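Local coordinates for UPF0230 protein TM1468 (Thermotoga maritima, PDB 1VPV), which binds long-chain fatty acids such as palmitate and may take part in lipid transport or fatty acid metabolism, at residues S21-W29 and I272-I280; G135-E146 and K241-A249. All coordinates share one frame; numbering follows the deposited sequence.

Contact 1 of 2, residues S21-W29 and I272-I280; sequences STADVPFSW and IISPMGKVI. With PLM (palmitic acid), chain D.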
loop_
_atom_site.group_PDB
_atom_site.type_symbol
_atom_site.label_atom_id
_atom_site.label_comp_id
_atom_site.label_asym_id
_atom_site.label_seq_id
_atom_site.Cartn_x
_atom_site.Cartn_y
_atom_site.Cartn_z
ATOM N N SER A 21 2.130 3.450 7.393
ATOM C CA SER A 21 2.982 2.267 7.240
ATOM C C SER A 21 2.368 1.178 6.340
ATOM O O SER A 21 3.087 0.360 5.770
ATOM C CB SER A 21 3.299 1.662 8.592
ATOM O OG SER A 21 2.105 1.290 9.229
ATOM N N THR A 22 1.045 1.185 6.218
ATOM C CA THR A 22 0.350 0.272 5.311
ATOM C C THR A 22 0.559 0.583 3.819
ATOM O O THR A 22 0.108 -0.170 3.002
ATOM C CB THR A 22 -1.182 0.243 5.566
ATOM O OG1 THR A 22 -1.791 1.406 5.026
ATOM C CG2 THR A 22 -1.466 0.190 7.026
ATOM N N ALA A 23 1.200 1.696 3.496
ATOM C CA ALA A 23 1.626 1.988 2.129
ATOM C C ALA A 23 2.804 1.136 1.631
ATOM O O ALA A 23 3.046 1.085 0.410
ATOM C CB ALA A 23 1.971 3.499 1.957
ATOM N N ASP A 24 3.537 0.504 2.560
ATOM C CA ASP A 24 4.669 -0.361 2.215
ATOM C C ASP A 24 5.566 0.352 1.195
ATOM O O ASP A 24 5.911 -0.200 0.142
ATOM C CB ASP A 24 4.174 -1.694 1.632
ATOM C CG ASP A 24 3.290 -2.479 2.590
ATOM O OD1 ASP A 24 3.436 -2.311 3.824
ATOM O OD2 ASP A 24 2.458 -3.306 2.102
ATOM N N VAL A 25 5.916 1.593 1.512
ATOM C CA VAL A 25 6.681 2.456 0.620
ATOM C C VAL A 25 8.102 1.926 0.421
ATOM O O VAL A 25 8.764 1.529 1.404
ATOM C CB VAL A 25 6.711 3.949 1.137
ATOM C CG1 VAL A 25 7.511 4.082 2.433
ATOM C CG2 VAL A 25 7.251 4.897 0.054
ATOM N N PRO A 26 8.589 1.898 -0.842
ATOM C CA PRO A 26 9.956 1.362 -1.062
ATOM C C PRO A 26 10.972 2.139 -0.260
ATOM O O PRO A 26 10.838 3.358 -0.132
ATOM C CB PRO A 26 10.164 1.532 -2.561
ATOM C CG PRO A 26 8.726 1.562 -3.132
ATOM C CD PRO A 26 7.952 2.315 -2.098
ATOM N N PHE A 27 11.963 1.471 0.315
ATOM C CA PHE A 27 12.833 2.181 1.270
ATOM C C PHE A 27 13.465 3.407 0.634
ATOM O O PHE A 27 13.515 4.457 1.268
ATOM C CB PHE A 27 13.885 1.240 1.910
ATOM C CG PHE A 27 13.256 0.121 2.693
ATOM C CD1 PHE A 27 12.484 0.403 3.817
ATOM C CD2 PHE A 27 13.345 -1.194 2.261
ATOM C CE1 PHE A 27 11.831 -0.621 4.515
ATOM C CE2 PHE A 27 12.712 -2.232 2.969
ATOM C CZ PHE A 27 11.953 -1.935 4.090
ATOM N N SER A 28 13.926 3.284 -0.617
ATOM C CA SER A 28 14.740 4.332 -1.235
ATOM C C SER A 28 13.931 5.560 -1.601
ATOM O O SER A 28 14.480 6.646 -1.747
ATOM C CB SER A 28 15.468 3.801 -2.474
ATOM O OG SER A 28 14.585 3.102 -3.333
ATOM N N TRP A 29 12.625 5.406 -1.756
ATOM C CA TRP A 29 11.778 6.508 -2.158
ATOM C C TRP A 29 11.573 7.475 -1.041
ATOM O O TRP A 29 11.107 8.591 -1.277
ATOM C CB TRP A 29 10.424 6.021 -2.582
ATOM C CG TRP A 29 10.413 5.300 -3.883
ATOM C CD1 TRP A 29 11.469 4.741 -4.530
ATOM C CD2 TRP A 29 9.265 5.036 -4.671
ATOM N NE1 TRP A 29 11.056 4.156 -5.690
ATOM C CE2 TRP A 29 9.701 4.321 -5.806
ATOM C CE3 TRP A 29 7.898 5.352 -4.533
ATOM C CZ2 TRP A 29 8.832 3.907 -6.803
ATOM C CZ3 TRP A 29 7.025 4.954 -5.512
ATOM C CH2 TRP A 29 7.493 4.223 -6.646
ATOM N N ILE A 272 9.945 -1.505 -9.044
ATOM C CA ILE A 272 10.751 -1.698 -7.857
ATOM C C ILE A 272 9.988 -2.693 -6.960
ATOM O O ILE A 272 8.785 -2.841 -7.094
ATOM C CB ILE A 272 11.021 -0.349 -7.161
ATOM C CG1 ILE A 272 11.932 -0.537 -5.975
ATOM C CG2 ILE A 272 9.699 0.330 -6.722
ATOM C CD1 ILE A 272 12.566 0.744 -5.513
ATOM N N ILE A 273 10.712 -3.395 -6.101
ATOM C CA ILE A 273 10.129 -4.348 -5.184
ATOM C C ILE A 273 10.111 -3.734 -3.783
ATOM O O ILE A 273 11.088 -3.128 -3.361
ATOM C CB ILE A 273 10.927 -5.683 -5.204
ATOM C CG1 ILE A 273 10.630 -6.426 -6.517
ATOM C CG2 ILE A 273 10.551 -6.582 -4.025
ATOM C CD1 ILE A 273 11.568 -7.579 -6.786
ATOM N N SER A 274 9.005 -3.906 -3.069
ATOM C CA SER A 274 8.871 -3.444 -1.690
ATOM C C SER A 274 8.278 -4.510 -0.761
ATOM O O SER A 274 7.158 -5.001 -0.981
ATOM C CB SER A 274 7.966 -2.220 -1.646
ATOM O OG SER A 274 7.948 -1.645 -0.363
ATOM N N PRO A 275 9.000 -4.851 0.299
ATOM C CA PRO A 275 8.432 -5.812 1.232
ATOM C C PRO A 275 7.213 -5.234 1.970
ATOM O O PRO A 275 7.196 -4.069 2.316
ATOM C CB PRO A 275 9.572 -6.071 2.209
ATOM C CG PRO A 275 10.433 -4.905 2.108
ATOM C CD PRO A 275 10.329 -4.394 0.711
HETATM N N MSE A 276 6.202 -6.043 2.200
HETATM C CA MSE A 276 5.031 -5.564 2.934
HETATM C C MSE A 276 5.370 -5.443 4.422
HETATM O O MSE A 276 6.043 -6.324 5.013
HETATM C CB MSE A 276 3.843 -6.506 2.732
HETATM C CG MSE A 276 3.314 -6.523 1.345
HETATM SE SE MSE A 276 2.311 -8.181 0.826
HETATM C CE MSE A 276 0.668 -7.304 0.019
ATOM N N GLY A 277 4.913 -4.342 5.014
ATOM C CA GLY A 277 5.194 -4.046 6.429
ATOM C C GLY A 277 4.468 -4.965 7.408
ATOM O O GLY A 277 3.840 -5.949 7.020
ATOM N N LYS A 278 4.557 -4.623 8.687
ATOM C CA LYS A 278 3.996 -5.463 9.760
ATOM C C LYS A 278 2.461 -5.533 9.708
ATOM O O LYS A 278 1.867 -6.593 9.861
ATOM C CB LYS A 278 4.452 -4.975 11.159
ATOM C CG LYS A 278 5.940 -4.684 11.301
ATOM C CD LYS A 278 6.301 -4.495 12.779
ATOM C CE LYS A 278 7.776 -4.161 12.984
ATOM N NZ LYS A 278 7.975 -3.719 14.387
ATOM N N VAL A 279 1.826 -4.399 9.489
ATOM C CA VAL A 279 0.363 -4.353 9.462
ATOM C C VAL A 279 -0.204 -5.097 8.245
ATOM O O VAL A 279 -1.087 -5.942 8.372
ATOM C CB VAL A 279 -0.131 -2.903 9.529
ATOM C CG1 VAL A 279 -1.623 -2.834 9.371
ATOM C CG2 VAL A 279 0.261 -2.299 10.878
ATOM N N ILE A 280 0.291 -4.805 7.064
ATOM C CA ILE A 280 -0.212 -5.493 5.898
ATOM C C ILE A 280 0.018 -7.021 6.031
ATOM O O ILE A 280 -0.894 -7.839 5.803
ATOM C CB ILE A 280 0.377 -4.882 4.621
ATOM C CG1 ILE A 280 -0.227 -3.478 4.401
ATOM C CG2 ILE A 280 0.141 -5.776 3.428
ATOM C CD1 ILE A 280 -1.663 -3.478 3.913
HETATM C C1 PLM D . -5.779 -0.608 10.991
HETATM O O1 PLM D . -6.361 0.515 11.040
HETATM O O2 PLM D . -5.737 -1.383 12.000
HETATM C C2 PLM D . -5.104 -0.996 9.695
HETATM C C3 PLM D . -5.939 -1.989 8.914
HETATM C C4 PLM D . -5.170 -2.467 7.690
HETATM C C5 PLM D . -6.002 -3.519 6.962
HETATM C C6 PLM D . -5.304 -4.052 5.737
HETATM C C7 PLM D . -6.154 -5.051 4.967
HETATM C C8 PLM D . -5.303 -5.865 3.998
HETATM C C9 PLM D . -4.912 -5.054 2.782
HETATM C CA PLM D . -3.995 -5.824 1.852
HETATM C CB PLM D . -3.751 -5.040 0.571
HETATM C CC PLM D . -2.610 -5.668 -0.224
HETATM C CD PLM D . -2.433 -5.013 -1.610
HETATM C CE PLM D . -1.168 -5.478 -2.311
HETATM C CF PLM D . -1.077 -4.984 -3.746
HETATM C CG PLM D . -0.509 -3.565 -3.846
HETATM O O HOH W 1 2.421 -2.596 6.451
HETATM O O HOH W 2 12.136 -1.342 -1.379
#
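Asp-24 brings its carboxylate to Gly-277 because CG stands beside the backbone N and anti to the carbonyl carbon (chi1 -60°), while Ser-274, with OG anti to its own N (chi1 -173°), reaches back to the Asp-24 carbonyl. The two bonds fasten the loop after strand 15-20 of the DegV fold to the place where strand 267-275 gives way to helix 278-284. Gly-277 is the N-cap residue of that helix, and its N meets Asp-24 OD1 at 2.8 Å from above the carboxylate plane, in a nearly straight bond (168°). A water accepts from Ile-280 N and probably donates to Asp-24 OD1, and OD2, 3.4 Å from CG of Met-276, takes a bond from Ser-134 OG; this buried carboxylate is therefore held at both oxygens. On the palmitate side, CG2 of Thr-22 packs on CG1 of Val-279, which touches the acyl chain, as do Ile-280 CD1 and the selenomethionine methyl of Met-276. At the other end Pro-26 CG lies over the centre of the Trp-29 ring, Phe-27 CE2 reaches Pro-275 CG, and Ile-272 CG2 rests 3.7 Å from Trp-29 CZ2 and 3.9 Å from Pro-26 CG.

Contact 2 of 2, residues G135-E146 and K241-A249; sequences GAIPLPARVARE and KLRVIGVHA. With PLM (palmitic acid), chain D.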
loop_
_atom_site.group_PDB
_atom_site.type_symbol
_atom_site.label_atom_id
_atom_site.label_comp_id
_atom_site.label_asym_id
_atom_site.label_seq_id
_atom_site.Cartn_x
_atom_site.Cartn_y
_atom_site.Cartn_z
ATOM N N GLY A 135 1.370 -1.458 -1.646
ATOM C CA GLY A 135 2.255 -0.894 -2.707
ATOM C C GLY A 135 1.554 -0.021 -3.752
ATOM O O GLY A 135 2.201 0.611 -4.602
ATOM N N ALA A 136 0.232 0.022 -3.747
ATOM C CA ALA A 136 -0.435 0.920 -4.661
ATOM C C ALA A 136 -0.378 2.370 -4.170
ATOM O O ALA A 136 -0.407 3.268 -4.979
ATOM C CB ALA A 136 -1.843 0.493 -4.892
ATOM N N ILE A 137 -0.287 2.598 -2.861
ATOM C CA ILE A 137 -0.371 3.958 -2.304
ATOM C C ILE A 137 0.799 4.865 -2.675
ATOM O O ILE A 137 0.593 6.063 -2.913
ATOM C CB ILE A 137 -0.539 3.947 -0.766
ATOM C CG1 ILE A 137 -1.979 3.606 -0.406
ATOM C CG2 ILE A 137 -0.161 5.340 -0.123
ATOM C CD1 ILE A 137 -2.129 3.071 0.993
ATOM N N PRO A 138 2.026 4.330 -2.696
ATOM C CA PRO A 138 3.157 5.174 -3.088
ATOM C C PRO A 138 3.129 5.655 -4.536
ATOM O O PRO A 138 3.834 6.611 -4.880
ATOM C CB PRO A 138 4.373 4.261 -2.886
ATOM C CG PRO A 138 3.880 3.123 -2.048
ATOM C CD PRO A 138 2.445 2.977 -2.327
ATOM N N LEU A 139 2.371 4.976 -5.387
ATOM C CA LEU A 139 2.314 5.339 -6.804
ATOM C C LEU A 139 1.781 6.762 -6.928
ATOM O O LEU A 139 2.477 7.615 -7.454
ATOM C CB LEU A 139 1.511 4.311 -7.651
ATOM C CG LEU A 139 2.112 2.905 -7.730
ATOM C CD1 LEU A 139 1.170 1.909 -8.321
ATOM C CD2 LEU A 139 3.413 2.916 -8.494
ATOM N N PRO A 140 0.587 7.043 -6.384
ATOM C CA PRO A 140 0.132 8.455 -6.341
ATOM C C PRO A 140 1.014 9.441 -5.555
ATOM O O PRO A 140 0.963 10.639 -5.826
ATOM C CB PRO A 140 -1.271 8.366 -5.731
ATOM C CG PRO A 140 -1.370 7.027 -5.116
ATOM C CD PRO A 140 -0.432 6.126 -5.861
ATOM N N ALA A 141 1.818 8.959 -4.616
ATOM C CA ALA A 141 2.758 9.832 -3.897
ATOM C C ALA A 141 3.909 10.272 -4.757
ATOM O O ALA A 141 4.310 11.444 -4.714
ATOM C CB ALA A 141 3.301 9.148 -2.674
ATOM N N ARG A 142 4.500 9.324 -5.475
ATOM C CA ARG A 142 5.533 9.644 -6.455
ATOM C C ARG A 142 5.026 10.673 -7.442
ATOM O O ARG A 142 5.708 11.665 -7.719
ATOM C CB ARG A 142 5.984 8.429 -7.217
ATOM C CG ARG A 142 7.001 8.755 -8.320
ATOM C CD ARG A 142 7.747 7.535 -8.797
ATOM N NE ARG A 142 6.802 6.538 -9.307
ATOM C CZ ARG A 142 7.154 5.339 -9.771
ATOM N NH1 ARG A 142 8.428 4.981 -9.839
ATOM N NH2 ARG A 142 6.220 4.498 -10.197
ATOM N N VAL A 143 3.836 10.427 -7.963
ATOM C CA VAL A 143 3.260 11.285 -8.993
ATOM C C VAL A 143 3.039 12.672 -8.437
ATOM O O VAL A 143 3.317 13.631 -9.103
ATOM C CB VAL A 143 1.918 10.712 -9.536
ATOM C CG1 VAL A 143 1.229 11.716 -10.400
ATOM C CG2 VAL A 143 2.174 9.408 -10.343
ATOM N N ALA A 144 2.543 12.772 -7.207
ATOM C CA ALA A 144 2.392 14.062 -6.571
ATOM C C ALA A 144 3.722 14.775 -6.469
ATOM O O ALA A 144 3.798 16.006 -6.635
ATOM C CB ALA A 144 1.807 13.912 -5.203
ATOM N N ARG A 145 4.781 14.025 -6.192
ATOM C CA ARG A 145 6.094 14.675 -6.038
ATOM C C ARG A 145 6.555 15.226 -7.374
ATOM O O ARG A 145 6.994 16.378 -7.478
ATOM C CB ARG A 145 7.151 13.698 -5.495
ATOM C CG ARG A 145 8.540 14.320 -5.352
ATOM C CD ARG A 145 8.517 15.624 -4.475
ATOM N NE ARG A 145 8.371 15.296 -3.050
ATOM C CZ ARG A 145 7.983 16.142 -2.097
ATOM N NH1 ARG A 145 7.673 17.391 -2.368
ATOM N NH2 ARG A 145 7.893 15.721 -0.853
ATOM N N GLU A 146 6.436 14.395 -8.402
ATOM C CA GLU A 146 6.957 14.749 -9.712
ATOM C C GLU A 146 6.258 16.004 -10.183
ATOM O O GLU A 146 6.914 16.942 -10.623
ATOM C CB GLU A 146 6.796 13.614 -10.712
ATOM C CG GLU A 146 7.628 12.402 -10.326
ATOM C CD GLU A 146 7.203 11.128 -11.062
ATOM O OE1 GLU A 146 5.987 10.868 -11.218
ATOM O OE2 GLU A 146 8.101 10.380 -11.487
ATOM N N LYS A 241 1.370 1.059 -21.150
ATOM C CA LYS A 241 2.523 1.548 -20.405
ATOM C C LYS A 241 2.205 1.563 -18.922
ATOM O O LYS A 241 1.239 2.209 -18.509
ATOM C CB LYS A 241 2.855 2.974 -20.822
ATOM C CG LYS A 241 4.028 3.164 -21.772
ATOM C CD LYS A 241 4.656 4.563 -21.505
ATOM C CE LYS A 241 5.537 5.035 -22.607
ATOM N NZ LYS A 241 4.713 5.167 -23.826
ATOM N N LEU A 242 3.039 0.909 -18.119
ATOM C CA LEU A 242 2.787 0.794 -16.702
ATOM C C LEU A 242 3.999 1.203 -15.872
ATOM O O LEU A 242 5.126 1.075 -16.327
ATOM C CB LEU A 242 2.502 -0.664 -16.363
ATOM C CG LEU A 242 1.394 -1.470 -17.017
ATOM C CD1 LEU A 242 1.315 -2.795 -16.290
ATOM C CD2 LEU A 242 0.037 -0.725 -16.955
ATOM N N ARG A 243 3.764 1.667 -14.647
ATOM C CA ARG A 243 4.808 1.635 -13.599
ATOM C C ARG A 243 4.287 0.761 -12.453
ATOM O O ARG A 243 3.091 0.701 -12.224
ATOM C CB ARG A 243 5.173 3.029 -13.109
ATOM C CG ARG A 243 5.811 3.898 -14.172
ATOM C CD ARG A 243 6.500 5.144 -13.593
ATOM N NE ARG A 243 5.525 6.028 -12.947
ATOM C CZ ARG A 243 5.758 7.297 -12.593
ATOM N NH1 ARG A 243 6.927 7.848 -12.819
ATOM N NH2 ARG A 243 4.801 8.032 -12.018
ATOM N N VAL A 244 5.184 0.105 -11.732
ATOM C CA VAL A 244 4.819 -1.010 -10.844
ATOM C C VAL A 244 5.675 -1.072 -9.571
ATOM O O VAL A 244 6.898 -0.896 -9.618
ATOM C CB VAL A 244 5.032 -2.361 -11.573
ATOM C CG1 VAL A 244 4.540 -3.522 -10.738
ATOM C CG2 VAL A 244 4.322 -2.356 -12.903
ATOM N N ILE A 245 5.024 -1.338 -8.446
ATOM C CA ILE A 245 5.702 -1.778 -7.243
ATOM C C ILE A 245 5.268 -3.212 -6.996
ATOM O O ILE A 245 4.118 -3.459 -6.757
ATOM C CB ILE A 245 5.332 -0.899 -6.037
ATOM C CG1 ILE A 245 5.707 0.556 -6.330
ATOM C CG2 ILE A 245 6.048 -1.368 -4.748
ATOM C CD1 ILE A 245 5.400 1.506 -5.157
ATOM N N GLY A 246 6.192 -4.160 -7.096
ATOM C CA GLY A 246 5.942 -5.525 -6.662
ATOM C C GLY A 246 6.021 -5.602 -5.147
ATOM O O GLY A 246 6.991 -5.094 -4.532
ATOM N N VAL A 247 4.996 -6.197 -4.527
ATOM C CA VAL A 247 4.991 -6.354 -3.070
ATOM C C VAL A 247 4.956 -7.799 -2.667
ATOM O O VAL A 247 4.467 -8.662 -3.395
ATOM C CB VAL A 247 3.828 -5.610 -2.359
ATOM C CG1 VAL A 247 3.940 -4.105 -2.592
ATOM C CG2 VAL A 247 2.500 -6.145 -2.832
ATOM N N HIS A 248 5.490 -8.054 -1.482
ATOM C CA HIS A 248 5.544 -9.391 -0.970
ATOM C C HIS A 248 5.689 -9.369 0.545
ATOM O O HIS A 248 6.325 -8.493 1.098
ATOM C CB HIS A 248 6.725 -10.117 -1.612
ATOM C CG HIS A 248 8.058 -9.661 -1.103
ATOM N ND1 HIS A 248 8.747 -10.334 -0.112
ATOM C CD2 HIS A 248 8.817 -8.586 -1.431
ATOM C CE1 HIS A 248 9.876 -9.696 0.141
ATOM N NE2 HIS A 248 9.934 -8.624 -0.637
ATOM N N ALA A 249 5.095 -10.358 1.190
ATOM C CA ALA A 249 5.300 -10.618 2.600
ATOM C C ALA A 249 6.265 -11.778 2.708
ATOM O O ALA A 249 5.867 -12.944 2.746
ATOM C CB ALA A 249 3.961 -10.954 3.285
HETATM C C1 PLM D . -5.779 -0.608 10.991
HETATM O O1 PLM D . -6.361 0.515 11.040
HETATM O O2 PLM D . -5.737 -1.383 12.000
HETATM C C2 PLM D . -5.104 -0.996 9.695
HETATM C C3 PLM D . -5.939 -1.989 8.914
HETATM C C4 PLM D . -5.170 -2.467 7.690
HETATM C C5 PLM D . -6.002 -3.519 6.962
HETATM C C6 PLM D . -5.304 -4.052 5.737
HETATM C C7 PLM D . -6.154 -5.051 4.967
HETATM C C8 PLM D . -5.303 -5.865 3.998
HETATM C C9 PLM D . -4.912 -5.054 2.782
HETATM C CA PLM D . -3.995 -5.824 1.852
HETATM C CB PLM D . -3.751 -5.040 0.571
HETATM C CC PLM D . -2.610 -5.668 -0.224
HETATM C CD PLM D . -2.433 -5.013 -1.610
HETATM C CE PLM D . -1.168 -5.478 -2.311
HETATM C CF PLM D . -1.077 -4.984 -3.746
HETATM C CG PLM D . -0.509 -3.565 -3.846
HETATM O O HOH W 3 7.796 1.705 -10.289
#
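Arg-243 grips Glu-146 end-on in a salt bridge of two hydrogen bonds, NH1 to OE2 of Glu-146 (3.1 Å) and NH2 to OE1 of Glu-146 (3.2 Å). Both oxygens offer their syn lone pairs, and the carboxylate is nearly coplanar with the guanidinium, 22° away. One face of the same guanidinium carries that of Arg-142, which arrives from the opposite direction and stacks flat with centres 3.7 Å apart; both chains bend at chi3 (59° in Arg-142) to bring the flat ends together. Val-143 CG2 touches the edge of the Arg-243 group, 3.4 Å from NH2. Farther along the strand, Ile-245 sends CD1 to within 3.4 Å of the Gly-135 carbonyl oxygen and 3.7 Å of Pro-138 CB, while Leu-139 CD2 packs against CG1 of Ile-245, the side chains running oppositely. Gly-135 has no CB, which lets Val-247 CG1 settle 3.6 Å from its CA; CG2 of that valine turns to the methyl end of the palmitate. Helix 138-149, which follows the last strand of the N-terminal sheet, thus lies against an inner strand of the C-terminal six-stranded sheet of the DegV fold, with 130° between the N-to-C axis directions of helix 138-146 and strand 241-248. Around the paired arginines, acidic groups probably balance the charge: Glu-294 on the adjoining strand 289-295 bridges to Arg-243 NE, and Asp-270 on strand 267-275 to Arg-142 NH1. A leucine in place of Arg-243 would probably leave Glu-146 without its two-pronged partner, take from Glu-294 its bridge to NE, and strip the Arg-142 guanidinium of the flat group on its face. A water accepts from Arg-142 NH2 and lies 2.8 Å from O of Val-244, to which it donates.

From the N terminus, strand 15-20 leads into 21-29, the first half of contact 1. The chain then builds the rest of the N-terminal sheet before reaching 135-146, where contact 2 opens. After 94 intervening residues, strand 241-248 closes that loop, and 272-280 then closes the larger one of contact 1, so contact 2 is nested inside it. Both tie N-terminal elements to neighbouring strands of the C-terminal sheet, whose backbones probably bond from Ser-274 N to Gly-246 O and from Met-276 N to His-248 O. On the N-terminal side, Trp-29 packs against Arg-142, and Ala-23 O against Pro-138. Both contacts touch the palmitate, whose carboxylate is bound by Thr-75 and Ser-108.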